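Local coordinates for protein aldehyde dehydrogenase 12 (Zea mays, PDB 6D97) that catalyses, as an NAD-dependent L-glutamate gamma-semialdehyde dehydrogenase, the last step of proline breakdown in plants, at residues D298-G303 and L462-S468; V309-A313 and S343-M349; L417-L421 and Q447-V451. All blocks are in the same frame, centred on the assembly; numbering follows the deposited sequence.

Interaction 1. Residues D298-G303 and L462-S468; sequences DWKILG and LTAAIVS
The indole of Trp299 (chi1 46°, p; chi2 -97°) lies flat over Ala464: CB sits 3.3 Å from the centroid of the six-membered ring, 10° off its normal, in a CH-pi contact, while Ile466 CG1 meets the ring edge 3.9 Å from CZ3. Beneath it, strands 298-302 and 463-467 run parallel in extended conformation, axes 4.7 Å apart at 6°. Lys300 pairs with Ala465, Ile301 with Ile466 and Leu302 with Val467. The ladder alternates: Ala465 N to Trp299 O 3.0 Å, Ile301 N to Ala465 O 2.8 Å, Val467 N to Ile301 O 2.7 Å, Gly303 N to Val467 O 2.8 Å. At its start Asp298 OD1 accepts from Thr463 N (3.3 Å) and from a water (2.7 Å) that accepts from Leu462 N (2.9 Å). On the face opposite Trp299, Leu302 (m, t) sets CD2 3.7 Å from Val467 CB, and Lys300 crosses Ala465, CE to CB 3.8 Å, before NZ reaches Asp319 and Gln331. Two neighbouring parallel strands of the mixed sheet in the alpha/beta domain of an aldehyde dehydrogenase are thus joined. Apolar side chains fill the face of Trp299, while Asp319 and Gln331 answer the buried charge of Lys300 on the other.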
ATOM      1  N   ASP A 298     -21.924 -18.699  14.015  1.00 38.66           N
ATOM      2  CA  ASP A 298     -21.911 -18.238  12.624  1.00 36.08           C
ATOM      3  C   ASP A 298     -23.242 -18.522  11.934  1.00 33.83           C
ATOM      4  O   ASP A 298     -23.831 -19.600  12.104  1.00 37.35           O
ATOM      5  CB  ASP A 298     -20.760 -18.927  11.900  1.00 36.70           C
ATOM      6  CG  ASP A 298     -19.515 -18.997  12.768  1.00 47.98           C
ATOM      7  OD1 ASP A 298     -19.101 -17.965  13.295  1.00 42.28           O
ATOM      8  OD2 ASP A 298     -18.928 -20.076  12.893  1.00 46.66           O
ATOM      9  N   TRP A 299     -23.723 -17.536  11.191  1.00 33.96           N
ATOM     10  CA  TRP A 299     -25.034 -17.576  10.581  1.00 26.33           C
ATOM     11  C   TRP A 299     -24.911 -17.641   9.067  1.00 29.39           C
ATOM     12  O   TRP A 299     -23.921 -17.187   8.484  1.00 25.93           O
ATOM     13  CB  TRP A 299     -25.898 -16.355  10.983  1.00 28.12           C
ATOM     14  CG  TRP A 299     -25.216 -15.016  10.907  1.00 27.55           C
ATOM     15  CD1 TRP A 299     -24.632 -14.330  11.937  1.00 26.40           C
ATOM     16  CD2 TRP A 299     -25.074 -14.190   9.747  1.00 33.40           C
ATOM     17  NE1 TRP A 299     -24.125 -13.135  11.482  1.00 33.62           N
ATOM     18  CE2 TRP A 299     -24.381 -13.027  10.141  1.00 32.58           C
ATOM     19  CE3 TRP A 299     -25.457 -14.327   8.409  1.00 33.71           C
ATOM     20  CZ2 TRP A 299     -24.066 -12.008   9.245  1.00 37.75           C
ATOM     21  CZ3 TRP A 299     -25.141 -13.321   7.523  1.00 32.07           C
ATOM     22  CH2 TRP A 299     -24.451 -12.175   7.943  1.00 31.62           C
ATOM     23  N   LYS A 300     -25.927 -18.228   8.441  1.00 33.99           N
ATOM     24  CA  LYS A 300     -26.114 -18.192   7.000  1.00 30.14           C
ATOM     25  C   LYS A 300     -27.505 -17.650   6.730  1.00 36.80           C
ATOM     26  O   LYS A 300     -28.488 -18.144   7.293  1.00 33.90           O
ATOM     27  CB  LYS A 300     -25.947 -19.573   6.365  1.00 27.66           C
ATOM     28  CG  LYS A 300     -26.247 -19.599   4.879  1.00 27.41           C
ATOM     29  CD  LYS A 300     -25.956 -20.966   4.287  1.00 26.39           C
ATOM     30  CE  LYS A 300     -24.460 -21.187   4.113  1.00 27.73           C
ATOM     31  NZ  LYS A 300     -24.118 -22.632   3.977  1.00 27.41           N
ATOM     32  N   ILE A 301     -27.575 -16.611   5.907  1.00 29.08           N
ATOM     33  CA  ILE A 301     -28.833 -16.029   5.466  1.00 30.81           C
ATOM     34  C   ILE A 301     -29.044 -16.426   4.014  1.00 30.37           C
ATOM     35  O   ILE A 301     -28.152 -16.238   3.176  1.00 36.18           O
ATOM     36  CB  ILE A 301     -28.836 -14.498   5.617  1.00 34.51           C
ATOM     37  CG1 ILE A 301     -28.705 -14.084   7.084  1.00 35.87           C
ATOM     38  CG2 ILE A 301     -30.098 -13.916   5.021  1.00 31.81           C
ATOM     39  CD1 ILE A 301     -28.517 -12.588   7.261  1.00 37.86           C
ATOM     40  N   LEU A 302     -30.210 -16.989   3.720  1.00 34.42           N
ATOM     41  CA  LEU A 302     -30.616 -17.248   2.347  1.00 30.61           C
ATOM     42  C   LEU A 302     -31.458 -16.077   1.857  1.00 33.07           C
ATOM     43  O   LEU A 302     -32.435 -15.692   2.509  1.00 38.60           O
ATOM     44  CB  LEU A 302     -31.413 -18.549   2.241  1.00 32.23           C
ATOM     45  CG  LEU A 302     -30.840 -19.850   2.808  1.00 32.53           C
ATOM     46  CD1 LEU A 302     -31.796 -20.997   2.512  1.00 35.20           C
ATOM     47  CD2 LEU A 302     -29.458 -20.154   2.255  1.00 32.64           C
ATOM     48  N   GLY A 303     -31.073 -15.511   0.719  1.00 29.70           N
ATOM     49  CA  GLY A 303     -31.812 -14.419   0.140  1.00 31.96           C
ATOM     50  C   GLY A 303     -33.073 -14.887  -0.550  1.00 35.00           C
ATOM     51  O   GLY A 303     -33.426 -16.074  -0.553  1.00 36.90           O
ATOM     52  N   LEU A 462     -17.631 -13.938  13.842  1.00 31.22           N
ATOM     53  CA  LEU A 462     -16.551 -14.635  13.159  1.00 27.38           C
ATOM     54  C   LEU A 462     -16.878 -14.801  11.680  1.00 25.75           C
ATOM     55  O   LEU A 462     -16.541 -13.933  10.869  1.00 23.63           O
ATOM     56  CB  LEU A 462     -16.293 -15.990  13.822  1.00 25.76           C
ATOM     57  CG  LEU A 462     -15.017 -16.738  13.435  1.00 33.03           C
ATOM     58  CD1 LEU A 462     -13.855 -15.782  13.238  1.00 25.01           C
ATOM     59  CD2 LEU A 462     -14.675 -17.749  14.510  1.00 31.53           C
ATOM     60  N   THR A 463     -17.531 -15.899  11.311  1.00 23.26           N
ATOM     61  CA  THR A 463     -17.881 -16.134   9.920  1.00 23.95           C
ATOM     62  C   THR A 463     -19.381 -15.995   9.709  1.00 25.13           C
ATOM     63  O   THR A 463     -20.177 -16.009  10.652  1.00 26.04           O
ATOM     64  CB  THR A 463     -17.415 -17.513   9.445  1.00 27.27           C
ATOM     65  OG1 THR A 463     -18.125 -18.535  10.151  1.00 39.97           O
ATOM     66  CG2 THR A 463     -15.932 -17.679   9.687  1.00 27.39           C
ATOM     67  N   ALA A 464     -19.749 -15.843   8.442  1.00 25.39           N
ATOM     68  CA  ALA A 464     -21.130 -15.628   8.036  1.00 27.50           C
ATOM     69  C   ALA A 464     -21.216 -15.834   6.533  1.00 28.30           C
ATOM     70  O   ALA A 464     -20.223 -15.697   5.813  1.00 26.85           O
ATOM     71  CB  ALA A 464     -21.621 -14.230   8.414  1.00 24.90           C
ATOM     72  N   ALA A 465     -22.419 -16.162   6.071  1.00 31.56           N
ATOM     73  CA  ALA A 465     -22.675 -16.384   4.657  1.00 25.82           C
ATOM     74  C   ALA A 465     -24.014 -15.776   4.278  1.00 26.05           C
ATOM     75  O   ALA A 465     -25.002 -15.921   5.004  1.00 29.80           O
ATOM     76  CB  ALA A 465     -22.666 -17.877   4.307  1.00 25.34           C
ATOM     77  N   ILE A 466     -24.036 -15.099   3.135  1.00 25.32           N
ATOM     78  CA  ILE A 466     -25.245 -14.498   2.587  1.00 28.90           C
ATOM     79  C   ILE A 466     -25.447 -15.133   1.219  1.00 30.04           C
ATOM     80  O   ILE A 466     -24.774 -14.769   0.245  1.00 29.32           O
ATOM     81  CB  ILE A 466     -25.149 -12.973   2.490  1.00 27.43           C
ATOM     82  CG1 ILE A 466     -24.553 -12.399   3.778  1.00 26.99           C
ATOM     83  CG2 ILE A 466     -26.527 -12.376   2.227  1.00 30.38           C
ATOM     84  CD1 ILE A 466     -23.985 -11.023   3.614  1.00 24.98           C
ATOM     85  N   VAL A 467     -26.364 -16.094   1.141  1.00 28.76           N
ATOM     86  CA  VAL A 467     -26.573 -16.876  -0.077  1.00 28.82           C
ATOM     87  C   VAL A 467     -27.608 -16.128  -0.912  1.00 31.71           C
ATOM     88  O   VAL A 467     -28.818 -16.290  -0.748  1.00 27.94           O
ATOM     89  CB  VAL A 467     -26.995 -18.309   0.230  1.00 29.54           C
ATOM     90  CG1 VAL A 467     -27.176 -19.089  -1.061  1.00 31.03           C
ATOM     91  CG2 VAL A 467     -25.963 -18.978   1.131  1.00 32.63           C
ATOM     92  N   SER A 468     -27.110 -15.297  -1.825  1.00 32.79           N
ATOM     93  CA  SER A 468     -27.903 -14.490  -2.741  1.00 35.76           C
ATOM     94  C   SER A 468     -26.952 -13.860  -3.745  1.00 31.30           C
ATOM     95  O   SER A 468     -25.791 -13.592  -3.426  1.00 33.79           O
ATOM     96  CB  SER A 468     -28.692 -13.399  -2.004  1.00 38.10           C
ATOM     97  OG  SER A 468     -29.191 -12.426  -2.905  1.00 37.96           O
TER
HETATM   98  O   HOH W   1     -19.789 -15.752  14.600  1.00 31.52           O

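Interaction 2. Residues V309-A313 and S343-M349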
ATOM      1  N   VAL A 309     -30.266 -25.012  -5.972  1.00 30.03           N
ATOM      2  CA  VAL A 309     -30.704 -25.598  -4.707  1.00 29.04           C
ATOM      3  C   VAL A 309     -29.795 -26.750  -4.298  1.00 33.16           C
ATOM      4  O   VAL A 309     -29.449 -26.899  -3.120  1.00 35.79           O
ATOM      5  CB  VAL A 309     -32.172 -26.048  -4.809  1.00 30.78           C
ATOM      6  CG1 VAL A 309     -32.641 -26.623  -3.482  1.00 35.06           C
ATOM      7  CG2 VAL A 309     -33.057 -24.886  -5.241  1.00 30.68           C
ATOM      8  N   ASP A 310     -29.395 -27.585  -5.260  1.00 39.65           N
ATOM      9  CA  ASP A 310     -28.498 -28.695  -4.953  1.00 35.00           C
ATOM     10  C   ASP A 310     -27.166 -28.193  -4.413  1.00 37.19           C
ATOM     11  O   ASP A 310     -26.676 -28.679  -3.387  1.00 35.06           O
ATOM     12  CB  ASP A 310     -28.281 -29.553  -6.199  1.00 33.03           C
ATOM     13  CG  ASP A 310     -29.507 -30.356  -6.575  1.00 39.32           C
ATOM     14  OD1 ASP A 310     -30.075 -31.029  -5.692  1.00 45.64           O
ATOM     15  OD2 ASP A 310     -29.905 -30.312  -7.756  1.00 55.06           O
ATOM     16  N   TYR A 311     -26.566 -27.211  -5.092  1.00 33.54           N
ATOM     17  CA  TYR A 311     -25.286 -26.677  -4.641  1.00 36.23           C
ATOM     18  C   TYR A 311     -25.403 -26.056  -3.256  1.00 38.63           C
ATOM     19  O   TYR A 311     -24.542 -26.273  -2.395  1.00 34.03           O
ATOM     20  CB  TYR A 311     -24.755 -25.646  -5.638  1.00 25.82           C
ATOM     21  CG  TYR A 311     -23.330 -25.217  -5.351  1.00 27.10           C
ATOM     22  CD1 TYR A 311     -23.053 -24.227  -4.414  1.00 24.65           C
ATOM     23  CD2 TYR A 311     -22.261 -25.809  -6.012  1.00 35.79           C
ATOM     24  CE1 TYR A 311     -21.752 -23.840  -4.146  1.00 23.93           C
ATOM     25  CE2 TYR A 311     -20.958 -25.428  -5.752  1.00 27.57           C
ATOM     26  CZ  TYR A 311     -20.710 -24.444  -4.818  1.00 27.48           C
ATOM     27  OH  TYR A 311     -19.414 -24.063  -4.557  1.00 38.00           O
ATOM     28  N   VAL A 312     -26.457 -25.267  -3.028  1.00 33.28           N
ATOM     29  CA  VAL A 312     -26.640 -24.610  -1.736  1.00 29.48           C
ATOM     30  C   VAL A 312     -26.832 -25.644  -0.633  1.00 29.69           C
ATOM     31  O   VAL A 312     -26.310 -25.491   0.478  1.00 28.70           O
ATOM     32  CB  VAL A 312     -27.821 -23.624  -1.802  1.00 29.73           C
ATOM     33  CG1 VAL A 312     -28.124 -23.057  -0.423  1.00 26.95           C
ATOM     34  CG2 VAL A 312     -27.512 -22.506  -2.785  1.00 26.47           C
ATOM     35  N   ALA A 313     -27.574 -26.714  -0.921  1.00 37.34           N
ATOM     36  CA  ALA A 313     -27.789 -27.751   0.082  1.00 31.00           C
ATOM     37  C   ALA A 313     -26.477 -28.428   0.455  1.00 32.59           C
ATOM     38  O   ALA A 313     -26.201 -28.662   1.637  1.00 32.28           O
ATOM     39  CB  ALA A 313     -28.805 -28.775  -0.425  1.00 28.75           C
ATOM     40  N   SER A 343     -38.420 -25.120  -1.997  1.00 38.08           N
ATOM     41  CA  SER A 343     -37.348 -25.436  -2.932  1.00 38.10           C
ATOM     42  C   SER A 343     -36.896 -26.888  -2.858  1.00 42.33           C
ATOM     43  O   SER A 343     -36.232 -27.360  -3.787  1.00 49.54           O
ATOM     44  CB  SER A 343     -36.149 -24.520  -2.671  1.00 35.76           C
ATOM     45  OG  SER A 343     -35.619 -24.733  -1.373  1.00 35.11           O
ATOM     46  N   GLY A 344     -37.241 -27.602  -1.791  1.00 34.58           N
ATOM     47  CA  GLY A 344     -36.659 -28.899  -1.526  1.00 33.46           C
ATOM     48  C   GLY A 344     -35.325 -28.855  -0.814  1.00 36.25           C
ATOM     49  O   GLY A 344     -34.676 -29.900  -0.682  1.00 35.41           O
ATOM     50  N   LEU A 345     -34.898 -27.677  -0.350  1.00 38.84           N
ATOM     51  CA  LEU A 345     -33.586 -27.540   0.277  1.00 42.58           C
ATOM     52  C   LEU A 345     -33.489 -28.368   1.553  1.00 35.33           C
ATOM     53  O   LEU A 345     -32.547 -29.149   1.726  1.00 40.09           O
ATOM     54  CB  LEU A 345     -33.304 -26.069   0.583  1.00 41.70           C
ATOM     55  CG  LEU A 345     -32.074 -25.848   1.463  1.00 34.44           C
ATOM     56  CD1 LEU A 345     -30.811 -25.897   0.625  1.00 31.00           C
ATOM     57  CD2 LEU A 345     -32.178 -24.547   2.229  1.00 37.92           C
ATOM     58  N   LEU A 346     -34.447 -28.193   2.468  1.00 37.70           N
ATOM     59  CA  LEU A 346     -34.406 -28.916   3.736  1.00 39.28           C
ATOM     60  C   LEU A 346     -34.450 -30.422   3.515  1.00 38.56           C
ATOM     61  O   LEU A 346     -33.787 -31.183   4.229  1.00 46.58           O
ATOM     62  CB  LEU A 346     -35.561 -28.473   4.636  1.00 39.47           C
ATOM     63  CG  LEU A 346     -35.400 -27.143   5.374  1.00 45.96           C
ATOM     64  CD1 LEU A 346     -36.651 -26.830   6.189  1.00 47.83           C
ATOM     65  CD2 LEU A 346     -34.162 -27.176   6.263  1.00 37.32           C
ATOM     66  N   GLU A 347     -35.228 -30.867   2.525  1.00 42.75           N
ATOM     67  CA  GLU A 347     -35.275 -32.289   2.196  1.00 43.18           C
ATOM     68  C   GLU A 347     -33.911 -32.792   1.745  1.00 43.33           C
ATOM     69  O   GLU A 347     -33.475 -33.876   2.152  1.00 34.53           O
ATOM     70  CB  GLU A 347     -36.332 -32.548   1.120  1.00 43.92           C
ATOM     71  CG  GLU A 347     -37.772 -32.410   1.603  1.00 48.39           C
ATOM     72  CD  GLU A 347     -38.179 -30.965   1.854  1.00 63.49           C
ATOM     73  OE1 GLU A 347     -37.460 -30.055   1.385  1.00 58.53           O
ATOM     74  OE2 GLU A 347     -39.214 -30.741   2.523  1.00 66.85           O
ATOM     75  N   LYS A 348     -33.215 -32.011   0.911  1.00 44.58           N
ATOM     76  CA  LYS A 348     -31.871 -32.395   0.488  1.00 39.68           C
ATOM     77  C   LYS A 348     -30.888 -32.336   1.650  1.00 36.14           C
ATOM     78  O   LYS A 348     -29.984 -33.174   1.743  1.00 40.86           O
ATOM     79  CB  LYS A 348     -31.399 -31.502  -0.659  1.00 33.68           C
ATOM     80  CG  LYS A 348     -32.245 -31.608  -1.915  1.00 46.52           C
ATOM     81  CD  LYS A 348     -31.959 -30.454  -2.868  1.00 54.69           C
ATOM     82  CE  LYS A 348     -32.859 -30.501  -4.092  1.00 42.20           C
ATOM     83  NZ  LYS A 348     -32.581 -31.683  -4.955  1.00 36.89           N
ATOM     84  N   MET A 349     -31.048 -31.356   2.546  1.00 30.80           N
ATOM     85  CA  MET A 349     -30.179 -31.277   3.718  1.00 28.80           C
ATOM     86  C   MET A 349     -30.353 -32.495   4.614  1.00 36.84           C
ATOM     87  O   MET A 349     -29.379 -33.005   5.182  1.00 34.28           O
ATOM     88  CB  MET A 349     -30.462 -29.994   4.500  1.00 28.40           C
ATOM     89  CG  MET A 349     -29.763 -28.763   3.944  1.00 33.49           C
ATOM     90  SD  MET A 349     -30.387 -27.214   4.628  1.00 37.82           S
ATOM     91  CE  MET A 349     -29.987 -27.412   6.361  1.00 30.93           C
TER
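Lys348 and Asp310 form the one polar link between the two helices: NZ donates to OD1 at 2.7 Å, a salt bridge at the exposed margin. Behind it the contact is apolar. Val309 CG1 rests 4.2 Å from Leu345 CB and 3.9 Å from the Lys348 CE methylene, and Ala313 CB lies 3.7 Å from Leu345 CD1 and 3.8 Å from Lys348 CB. Ser343 OG is used twice, accepting from Leu345 N (3.2 Å) in an ST turn and donating to the carbonyl of Trp340. Gly344, the N-cap residue, has a positive phi of 84°, and its O receives Lys348 N at 3.0 Å; in the other helix Ala313 N is bonded to Val309 O at 2.9 Å. Tyr311 lies out of reach of 343-349, its OH bonded to Arg491 and its ring packed on Trp541 of the second subunit. The short axes cross at -48°, 9.2 Å apart. Such side-by-side helices on one face of a largely parallel sheet, 309-321 linking strands 298-302 and 331-337 in a beta-alpha-beta crossover, are typical of Rossmann-like alpha/beta folds.

Interaction 3. Residues L417-L421 and Q447-V451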
ATOM      1  N   LEU A 417     -38.786 -17.789  13.921  1.00 41.17           N
ATOM      2  CA  LEU A 417     -37.960 -16.592  14.071  1.00 45.76           C
ATOM      3  C   LEU A 417     -38.474 -15.688  15.184  1.00 44.76           C
ATOM      4  O   LEU A 417     -37.685 -15.139  15.961  1.00 44.54           O
ATOM      5  CB  LEU A 417     -37.900 -15.828  12.748  1.00 45.85           C
ATOM      6  CG  LEU A 417     -37.201 -14.469  12.772  1.00 41.23           C
ATOM      7  CD1 LEU A 417     -35.755 -14.629  13.180  1.00 34.29           C
ATOM      8  CD2 LEU A 417     -37.304 -13.796  11.414  1.00 40.53           C
ATOM      9  N   GLU A 418     -39.796 -15.524  15.278  1.00 49.65           N
ATOM     10  CA  GLU A 418     -40.364 -14.627  16.279  1.00 50.80           C
ATOM     11  C   GLU A 418     -40.086 -15.106  17.697  1.00 49.60           C
ATOM     12  O   GLU A 418     -39.988 -14.288  18.619  1.00 49.13           O
ATOM     13  CB  GLU A 418     -41.866 -14.479  16.055  1.00 56.09           C
ATOM     14  CG  GLU A 418     -42.239 -13.488  14.969  1.00 64.47           C
ATOM     15  CD  GLU A 418     -43.397 -13.971  14.122  1.00 73.97           C
ATOM     16  OE1 GLU A 418     -43.151 -14.737  13.166  1.00 76.01           O
ATOM     17  OE2 GLU A 418     -44.553 -13.598  14.423  1.00 76.50           O
ATOM     18  N   GLU A 419     -39.962 -16.420  17.897  1.00 40.22           N
ATOM     19  CA  GLU A 419     -39.629 -16.928  19.222  1.00 43.94           C
ATOM     20  C   GLU A 419     -38.147 -16.747  19.529  1.00 50.76           C
ATOM     21  O   GLU A 419     -37.777 -16.493  20.681  1.00 57.35           O
ATOM     22  CB  GLU A 419     -40.024 -18.401  19.336  1.00 41.24           C
ATOM     23  CG  GLU A 419     -41.484 -18.694  18.989  1.00 47.42           C
ATOM     24  CD  GLU A 419     -42.461 -18.135  20.007  1.00 54.08           C
ATOM     25  OE1 GLU A 419     -42.021 -17.803  21.129  1.00 48.10           O
ATOM     26  OE2 GLU A 419     -43.667 -18.029  19.682  1.00 56.72           O
ATOM     27  N   ILE A 420     -37.292 -16.873  18.510  1.00 49.88           N
ATOM     28  CA  ILE A 420     -35.853 -16.679  18.692  1.00 41.50           C
ATOM     29  C   ILE A 420     -35.569 -15.300  19.277  1.00 48.48           C
ATOM     30  O   ILE A 420     -34.772 -15.152  20.210  1.00 57.54           O
ATOM     31  CB  ILE A 420     -35.116 -16.884  17.355  1.00 40.31           C
ATOM     32  CG1 ILE A 420     -35.268 -18.322  16.862  1.00 43.29           C
ATOM     33  CG2 ILE A 420     -33.645 -16.523  17.483  1.00 30.67           C
ATOM     34  CD1 ILE A 420     -34.776 -18.519  15.452  1.00 48.59           C
ATOM     35  N   LEU A 421     -36.230 -14.271  18.741  1.00 44.40           N
ATOM     36  CA  LEU A 421     -35.934 -12.897  19.131  1.00 47.20           C
ATOM     37  C   LEU A 421     -36.314 -12.595  20.572  1.00 42.72           C
ATOM     38  O   LEU A 421     -35.832 -11.605  21.133  1.00 44.01           O
ATOM     39  CB  LEU A 421     -36.648 -11.926  18.195  1.00 52.02           C
ATOM     40  CG  LEU A 421     -35.992 -11.845  16.818  1.00 45.57           C
ATOM     41  CD1 LEU A 421     -36.690 -10.815  15.959  1.00 42.45           C
ATOM     42  CD2 LEU A 421     -34.516 -11.515  16.960  1.00 34.48           C
ATOM     43  N   GLN A 447     -39.464  -9.474   6.922  1.00 46.94           N
ATOM     44  CA  GLN A 447     -38.846  -9.718   8.220  1.00 45.85           C
ATOM     45  C   GLN A 447     -37.322  -9.660   8.197  1.00 39.52           C
ATOM     46  O   GLN A 447     -36.682 -10.160   9.129  1.00 43.34           O
ATOM     47  CB  GLN A 447     -39.289 -11.076   8.768  1.00 46.67           C
ATOM     48  CG  GLN A 447     -40.780 -11.229   8.986  1.00 44.33           C
ATOM     49  CD  GLN A 447     -41.126 -12.558   9.628  1.00 46.49           C
ATOM     50  OE1 GLN A 447     -40.770 -13.622   9.117  1.00 48.02           O
ATOM     51  NE2 GLN A 447     -41.804 -12.505  10.766  1.00 55.46           N
ATOM     52  N   LEU A 448     -36.717  -9.074   7.158  1.00 32.49           N
ATOM     53  CA  LEU A 448     -35.258  -9.016   7.122  1.00 31.94           C
ATOM     54  C   LEU A 448     -34.700  -8.246   8.313  1.00 38.78           C
ATOM     55  O   LEU A 448     -33.610  -8.565   8.802  1.00 36.90           O
ATOM     56  CB  LEU A 448     -34.774  -8.390   5.814  1.00 32.53           C
ATOM     57  CG  LEU A 448     -33.246  -8.354   5.677  1.00 35.90           C
ATOM     58  CD1 LEU A 448     -32.661  -9.760   5.792  1.00 33.38           C
ATOM     59  CD2 LEU A 448     -32.802  -7.682   4.384  1.00 27.70           C
ATOM     60  N   GLU A 449     -35.437  -7.243   8.801  1.00 41.66           N
ATOM     61  CA  GLU A 449     -34.980  -6.486   9.963  1.00 39.43           C
ATOM     62  C   GLU A 449     -34.845  -7.381  11.186  1.00 31.73           C
ATOM     63  O   GLU A 449     -33.890  -7.245  11.960  1.00 34.79           O
ATOM     64  CB  GLU A 449     -35.940  -5.333  10.248  1.00 56.13           C
ATOM     65  CG  GLU A 449     -36.069  -4.348   9.105  1.00 63.80           C
ATOM     66  CD  GLU A 449     -34.770  -3.622   8.817  1.00 71.09           C
ATOM     67  OE1 GLU A 449     -33.985  -3.416   9.768  1.00 78.02           O
ATOM     68  OE2 GLU A 449     -34.533  -3.262   7.642  1.00 75.39           O
ATOM     69  N   LEU A 450     -35.794  -8.300  11.378  1.00 31.64           N
ATOM     70  CA  LEU A 450     -35.713  -9.228  12.502  1.00 36.83           C
ATOM     71  C   LEU A 450     -34.466 -10.093  12.405  1.00 41.43           C
ATOM     72  O   LEU A 450     -33.800 -10.358  13.412  1.00 40.00           O
ATOM     73  CB  LEU A 450     -36.966 -10.103  12.547  1.00 38.49           C
ATOM     74  CG  LEU A 450     -38.325  -9.404  12.596  1.00 44.46           C
ATOM     75  CD1 LEU A 450     -39.450 -10.418  12.772  1.00 33.35           C
ATOM     76  CD2 LEU A 450     -38.361  -8.369  13.706  1.00 40.09           C
ATOM     77  N   VAL A 451     -34.136 -10.543  11.195  1.00 42.09           N
ATOM     78  CA  VAL A 451     -32.939 -11.353  11.000  1.00 27.42           C
ATOM     79  C   VAL A 451     -31.694 -10.542  11.333  1.00 30.73           C
ATOM     80  O   VAL A 451     -30.786 -11.018  12.026  1.00 27.07           O
ATOM     81  CB  VAL A 451     -32.892 -11.895   9.562  1.00 27.59           C
ATOM     82  CG1 VAL A 451     -31.562 -12.568   9.300  1.00 27.95           C
ATOM     83  CG2 VAL A 451     -34.039 -12.858   9.336  1.00 28.06           C
TER
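Leu417 adopts the t, p rotamer (chi1 174°, chi2 61°), which drives CD2 into a niche on the first turn of the facing helix, 3.9 Å from Leu450 CB, 4.0 Å from Val451 CG2 and 4.2 Å from Gln447 OE1. One turn later Leu421, in the m, t form and with its CA-to-CB bond toward the same helix, sets CD1 3.5 Å from Leu450 CB. Leu450 is m, t as well; its CB, placed by the backbone, touches both leucines. The CA-to-CB bond of Val451 points away from helix 417-420, yet chi1 near 172° still leaves CG2 against Leu417. Both Leu417 and Val451 also lean on Tyr443, so the apolar seam is backed by strand 437-443. Helix 448-457 belongs to the crossover that takes the chain from that strand to strand 463-467, two parallel members of the mixed sheet in this alpha/beta domain, and the short helix 417-420 flanks it. The outer margin is polar but loosely joined. Gln447, at the N-cap position, is m, t with chi3 -56°; its OE1 is bonded to the backbone N of Ser444, and NE2 comes within 3.5 Å of Glu418 OE1 without making a hydrogen bond. Glu418 is exposed, and its chi2 of 140° falls between the usual wells. At the far end, Leu421 O accepts from Arg457 of the same facing helix.

How the interactions relate
From the N terminus, strand 298-302 comes first and waits 159 residues for its partner in interaction 1. Inside that span the chain passes directly into helix 309-321, and interaction 2 closes the first short loop, 30 residues on, at 343-349. Interaction 3 then opens at 417-421 and closes at 447-451, after which helix 448-457 leads into strand 463-467. Interactions 2 and 3 are therefore in series, both enclosed by interaction 1, and none cross. Each inner contact abuts the strand pair: Leu302 CD1 lies 3.6 Å from Leu345 CD2, and Ile301 CD1 3.7 Å from Val451 CG1. Since Leu302 and Ile301 point to opposite faces, helices are tied to both sides of the sheet.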